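Local coordinates for protein BB_2cx5_001 (Thermus thermophilus, PDB 3RI0) that presents a grafted linear HIV epitope, as a computationally designed immunogen scaffold apparently built on a Thermus thermophilus protein of the aminoacyl-tRNA editing domain family, at residues V23-A28 against P132-R137; A93-A98 against V105-P110. The protein carries 6 engineered substitutions. All coordinates share one frame; numbering follows the deposited sequence.

Contact 1: V23-A28 against P132-R137; sequences VVELPA and PRALFR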
# COMPACT_ATOMS: atom_id res chain seq x y z
N VAL A 23 13.01 -2.27 -5.32
CA VAL A 23 11.89 -3.17 -5.56
C VAL A 23 12.48 -4.55 -5.79
O VAL A 23 13.42 -4.72 -6.58
CB VAL A 23 11.07 -2.75 -6.79
CG1 VAL A 23 10.00 -3.81 -7.06
CG2 VAL A 23 10.41 -1.42 -6.54
N VAL A 24 11.92 -5.53 -5.09
CA VAL A 24 12.37 -6.91 -5.15
C VAL A 24 11.32 -7.83 -5.76
O VAL A 24 10.12 -7.66 -5.53
CB VAL A 24 12.74 -7.37 -3.71
CG1 VAL A 24 12.63 -8.86 -3.58
CG2 VAL A 24 14.14 -6.89 -3.37
N GLU A 25 11.76 -8.80 -6.55
CA GLU A 25 10.84 -9.71 -7.21
C GLU A 25 10.89 -11.12 -6.65
O GLU A 25 11.94 -11.75 -6.62
CB GLU A 25 11.14 -9.74 -8.71
CG GLU A 25 9.98 -10.19 -9.57
CD GLU A 25 9.73 -9.24 -10.73
OE1 GLU A 25 10.59 -9.19 -11.64
OE2 GLU A 25 8.69 -8.55 -10.73
N LEU A 26 9.75 -11.60 -6.19
CA LEU A 26 9.63 -12.92 -5.61
C LEU A 26 9.19 -13.97 -6.63
O LEU A 26 8.65 -13.64 -7.69
CB LEU A 26 8.65 -12.89 -4.44
CG LEU A 26 8.87 -11.77 -3.41
CD1 LEU A 26 7.92 -11.97 -2.25
CD2 LEU A 26 10.32 -11.76 -2.93
N PRO A 27 9.41 -15.25 -6.32
CA PRO A 27 9.05 -16.36 -7.21
C PRO A 27 7.61 -16.36 -7.67
O PRO A 27 6.71 -16.07 -6.89
CB PRO A 27 9.35 -17.60 -6.35
CG PRO A 27 10.38 -17.13 -5.39
CD PRO A 27 9.90 -15.76 -5.03
N ALA A 28 7.38 -16.68 -8.94
CA ALA A 28 6.02 -16.78 -9.43
C ALA A 28 5.61 -17.99 -8.59
O ALA A 28 6.26 -19.03 -8.65
CB ALA A 28 6.02 -17.12 -10.92
N PRO A 132 1.52 -8.94 -7.11
CA PRO A 132 1.54 -9.72 -5.87
C PRO A 132 2.95 -10.22 -5.52
O PRO A 132 3.26 -10.41 -4.34
CB PRO A 132 0.59 -10.87 -6.17
CG PRO A 132 -0.37 -10.28 -7.17
CD PRO A 132 0.56 -9.51 -8.07
N ARG A 133 3.79 -10.42 -6.53
CA ARG A 133 5.14 -10.92 -6.32
C ARG A 133 6.27 -9.90 -6.33
O ARG A 133 7.40 -10.23 -6.68
CB ARG A 133 5.43 -12.04 -7.33
CG ARG A 133 4.45 -12.10 -8.51
CD ARG A 133 4.22 -13.54 -8.97
NE ARG A 133 2.81 -13.94 -8.88
CZ ARG A 133 1.90 -13.71 -9.82
NH1 ARG A 133 2.23 -13.08 -10.94
NH2 ARG A 133 0.65 -14.12 -9.65
N ALA A 134 5.97 -8.66 -5.94
CA ALA A 134 7.00 -7.62 -5.88
C ALA A 134 6.80 -6.82 -4.61
O ALA A 134 5.68 -6.47 -4.24
CB ALA A 134 6.91 -6.72 -7.11
N LEU A 135 7.90 -6.53 -3.93
CA LEU A 135 7.88 -5.79 -2.68
C LEU A 135 9.12 -4.93 -2.60
O LEU A 135 10.09 -5.16 -3.32
CB LEU A 135 7.90 -6.75 -1.47
CG LEU A 135 6.77 -7.75 -1.19
CD1 LEU A 135 7.30 -8.85 -0.26
CD2 LEU A 135 5.58 -7.05 -0.55
N PHE A 136 9.08 -3.93 -1.72
CA PHE A 136 10.22 -3.08 -1.47
C PHE A 136 10.08 -2.73 -0.01
O PHE A 136 8.96 -2.51 0.47
CB PHE A 136 10.21 -1.83 -2.39
CG PHE A 136 9.17 -0.79 -2.05
CD1 PHE A 136 9.41 0.17 -1.07
CD2 PHE A 136 7.98 -0.71 -2.78
CE1 PHE A 136 8.49 1.20 -0.82
CE2 PHE A 136 7.05 0.32 -2.55
CZ PHE A 136 7.30 1.28 -1.58
N ARG A 137 11.18 -2.73 0.72
CA ARG A 137 11.09 -2.42 2.13
C ARG A 137 11.41 -0.98 2.41
O ARG A 137 12.09 -0.30 1.63
CB ARG A 137 12.02 -3.31 2.94
CG ARG A 137 13.48 -2.99 2.81
CD ARG A 137 14.30 -3.70 3.88
NE ARG A 137 14.37 -2.97 5.14
CZ ARG A 137 14.85 -1.74 5.27
NH1 ARG A 137 15.31 -1.08 4.21
NH2 ARG A 137 14.91 -1.16 6.47

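Contact 2: A93-A98 against V105-P110; sequences ALTGFA and VGHNTP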
# COMPACT_ATOMS: atom_id res chain seq x y z
N ALA A 93 -7.41 2.91 -13.10
CA ALA A 93 -7.52 4.27 -13.60
C ALA A 93 -6.94 5.28 -12.62
O ALA A 93 -6.30 6.22 -13.04
CB ALA A 93 -8.99 4.61 -13.90
N LEU A 94 -7.17 5.08 -11.33
CA LEU A 94 -6.67 6.00 -10.30
C LEU A 94 -5.21 5.79 -9.91
O LEU A 94 -4.43 6.74 -9.89
CB LEU A 94 -7.53 5.90 -9.04
CG LEU A 94 -8.99 6.32 -9.20
CD1 LEU A 94 -9.79 5.95 -7.95
CD2 LEU A 94 -9.05 7.82 -9.46
N THR A 95 -4.86 4.55 -9.59
CA THR A 95 -3.51 4.22 -9.16
C THR A 95 -2.53 3.94 -10.29
O THR A 95 -1.34 4.22 -10.17
CB THR A 95 -3.52 3.01 -8.21
OG1 THR A 95 -3.79 1.81 -8.95
CG2 THR A 95 -4.60 3.17 -7.18
N GLY A 96 -3.02 3.37 -11.38
CA GLY A 96 -2.14 3.06 -12.50
C GLY A 96 -1.63 1.65 -12.38
O GLY A 96 -0.73 1.24 -13.12
N PHE A 97 -2.20 0.90 -11.43
CA PHE A 97 -1.83 -0.50 -11.21
C PHE A 97 -3.08 -1.37 -11.02
O PHE A 97 -4.17 -0.84 -10.75
CB PHE A 97 -0.93 -0.63 -9.98
CG PHE A 97 0.35 0.14 -10.09
CD1 PHE A 97 0.41 1.46 -9.68
CD2 PHE A 97 1.49 -0.46 -10.62
CE1 PHE A 97 1.59 2.19 -9.79
CE2 PHE A 97 2.67 0.25 -10.73
CZ PHE A 97 2.73 1.58 -10.31
N ALA A 98 -2.93 -2.68 -11.17
CA ALA A 98 -4.06 -3.59 -11.02
C ALA A 98 -4.30 -4.02 -9.57
O ALA A 98 -3.34 -4.26 -8.83
CB ALA A 98 -3.86 -4.82 -11.89
N VAL A 105 2.78 4.33 -3.86
CA VAL A 105 3.29 5.50 -4.58
C VAL A 105 3.24 5.23 -6.08
O VAL A 105 2.94 4.10 -6.49
CB VAL A 105 4.76 5.83 -4.21
CG1 VAL A 105 4.84 6.34 -2.77
CG2 VAL A 105 5.64 4.60 -4.42
N GLY A 106 3.53 6.25 -6.89
CA GLY A 106 3.51 6.08 -8.33
C GLY A 106 2.11 6.09 -8.93
O GLY A 106 1.88 5.49 -9.97
N HIS A 107 1.17 6.76 -8.29
CA HIS A 107 -0.20 6.79 -8.79
C HIS A 107 -0.46 7.88 -9.81
O HIS A 107 0.17 8.93 -9.77
CB HIS A 107 -1.17 6.95 -7.61
CG HIS A 107 -1.07 5.86 -6.59
ND1 HIS A 107 -1.71 5.92 -5.37
CD2 HIS A 107 -0.42 4.67 -6.61
CE1 HIS A 107 -1.46 4.82 -4.69
NE2 HIS A 107 -0.68 4.04 -5.42
N ASN A 108 -1.38 7.62 -10.74
CA ASN A 108 -1.72 8.60 -11.77
C ASN A 108 -2.43 9.76 -11.08
O ASN A 108 -2.29 10.91 -11.48
CB ASN A 108 -2.64 7.99 -12.84
CG ASN A 108 -1.97 6.85 -13.62
OD1 ASN A 108 -0.85 6.99 -14.10
ND2 ASN A 108 -2.67 5.73 -13.77
N THR A 109 -3.20 9.41 -10.06
CA THR A 109 -3.96 10.37 -9.27
C THR A 109 -3.46 10.31 -7.82
O THR A 109 -3.67 9.33 -7.12
CB THR A 109 -5.48 10.04 -9.28
OG1 THR A 109 -5.99 10.18 -10.62
CG2 THR A 109 -6.25 10.96 -8.36
N PRO A 110 -2.76 11.37 -7.36
CA PRO A 110 -2.25 11.40 -5.98
C PRO A 110 -3.46 11.36 -5.05
O PRO A 110 -4.42 12.12 -5.23
CB PRO A 110 -1.49 12.71 -5.92
CG PRO A 110 -2.26 13.58 -6.89
CD PRO A 110 -2.47 12.63 -8.05
O HOH W 1 -5.91 8.87 -12.83

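Contact 1: V23-A28 against P132-R137
Arg133, Leu135 and Leu26 bury the most surface where strand 23-25 and the loop 26-28 meet strand 134-138 and Arg133 just before it. Leu26 and Arg133 are joined through the backbone: Leu26 N gives its hydrogen to Arg133 O at 2.8 Å, coming in tilted 28° from the carbonyl plane. Arg133 then runs out beside the loop 26-28. Its CB lies 3.6 Å from Leu26 O, and its CD rests 3.7 Å from Ala28 CA. The chain bends at chi2 and chi3, and NE hydrogen-bonds Thr30 O, which holds NE beside the loop. Leu26 holds CG beside its own backbone N (chi1 -49°), and CD1 reaches Leu135 CD1 at 3.8 Å, the two side chains crossing obliquely. Leu135 also forms an antiparallel hydrogen-bonded pair with Val24: Val24 N to Leu135 O is 2.6 Å, and Leu135 N to Val24 O is 3.0 Å. The next pair, Glu25 with Ala134, is non-hydrogen-bonded; here Ala134 CA closes to 3.1 Å from Val24 O as a CA-H...O contact. Glu25 and Ala134 point to the opposite face of the sheet from Val24 and Leu135. Helix 4-15 packs on the face of Val23, Glu25 and Phe136, helix 33-39 touches Leu26 and Leu135, and strand 134-138 continues the sheet to strand 125-128.

Contact 2: A93-A98 against V105-P110
Thr95 sets its CB over one face of the His107 imidazole, 4.0 Å from the ring centroid and 17° off the normal, a CH-pi contact with the threonine methine as donor. Val105 CA lies over the opposite face of the ring, and His107 NE2 is hydrogen-bonded to Pro103 O, so the imidazole is held across its faces and at its polar end. Thr95 OG1 sits between its own backbone N and carbonyl carbon (chi1 73°). There it accepts from Phe97 N at 3.1 Å, forming an ST turn, and also bonds Val91 O one turn back. Phe97 in turn brings CE1, at its ring edge, to 3.3 Å from Gly106 O. The returning loop meets the last helical carbonyls: Thr109 N bonds Leu94 O at 2.9 Å, Asn108 N makes a weak bond to Thr95 O at 3.4 Å, and a water donating to Ala93 O at 2.7 Å also bonds Thr109 OG1. Gly96 leaves the helix with positive phi, where a CB would jam against Thr95 O and run into the Asn108 carboxamide, whose ND2 lies 3.0 Å from Gly96 CA. The arrangement is a helix C-terminus closed by an ST turn and by backbone donors of the following loop.

Overall arrangement
The two contacts work at different ranges. Contact 1 joins segments more than a hundred residues apart and adds an edge strand to the sheet, whereas contact 2 folds the loop after helix 88-95 back on that helix's end. Their centres lie 18 Å apart and their nearest atoms about 5 Å, without touching. Helix 4-15 bridges them: Val9 meets Val23 of contact 1 and Phe97 of contact 2, while Leu13 meets Phe136 and Val105. The ELDKWA sequence, known as the core of the 2F5 epitope of HIV gp41, runs into the start of helix 88-95, and Leu94 of contact 2 packs on its Leu86, placing contact 2 beside the probable graft.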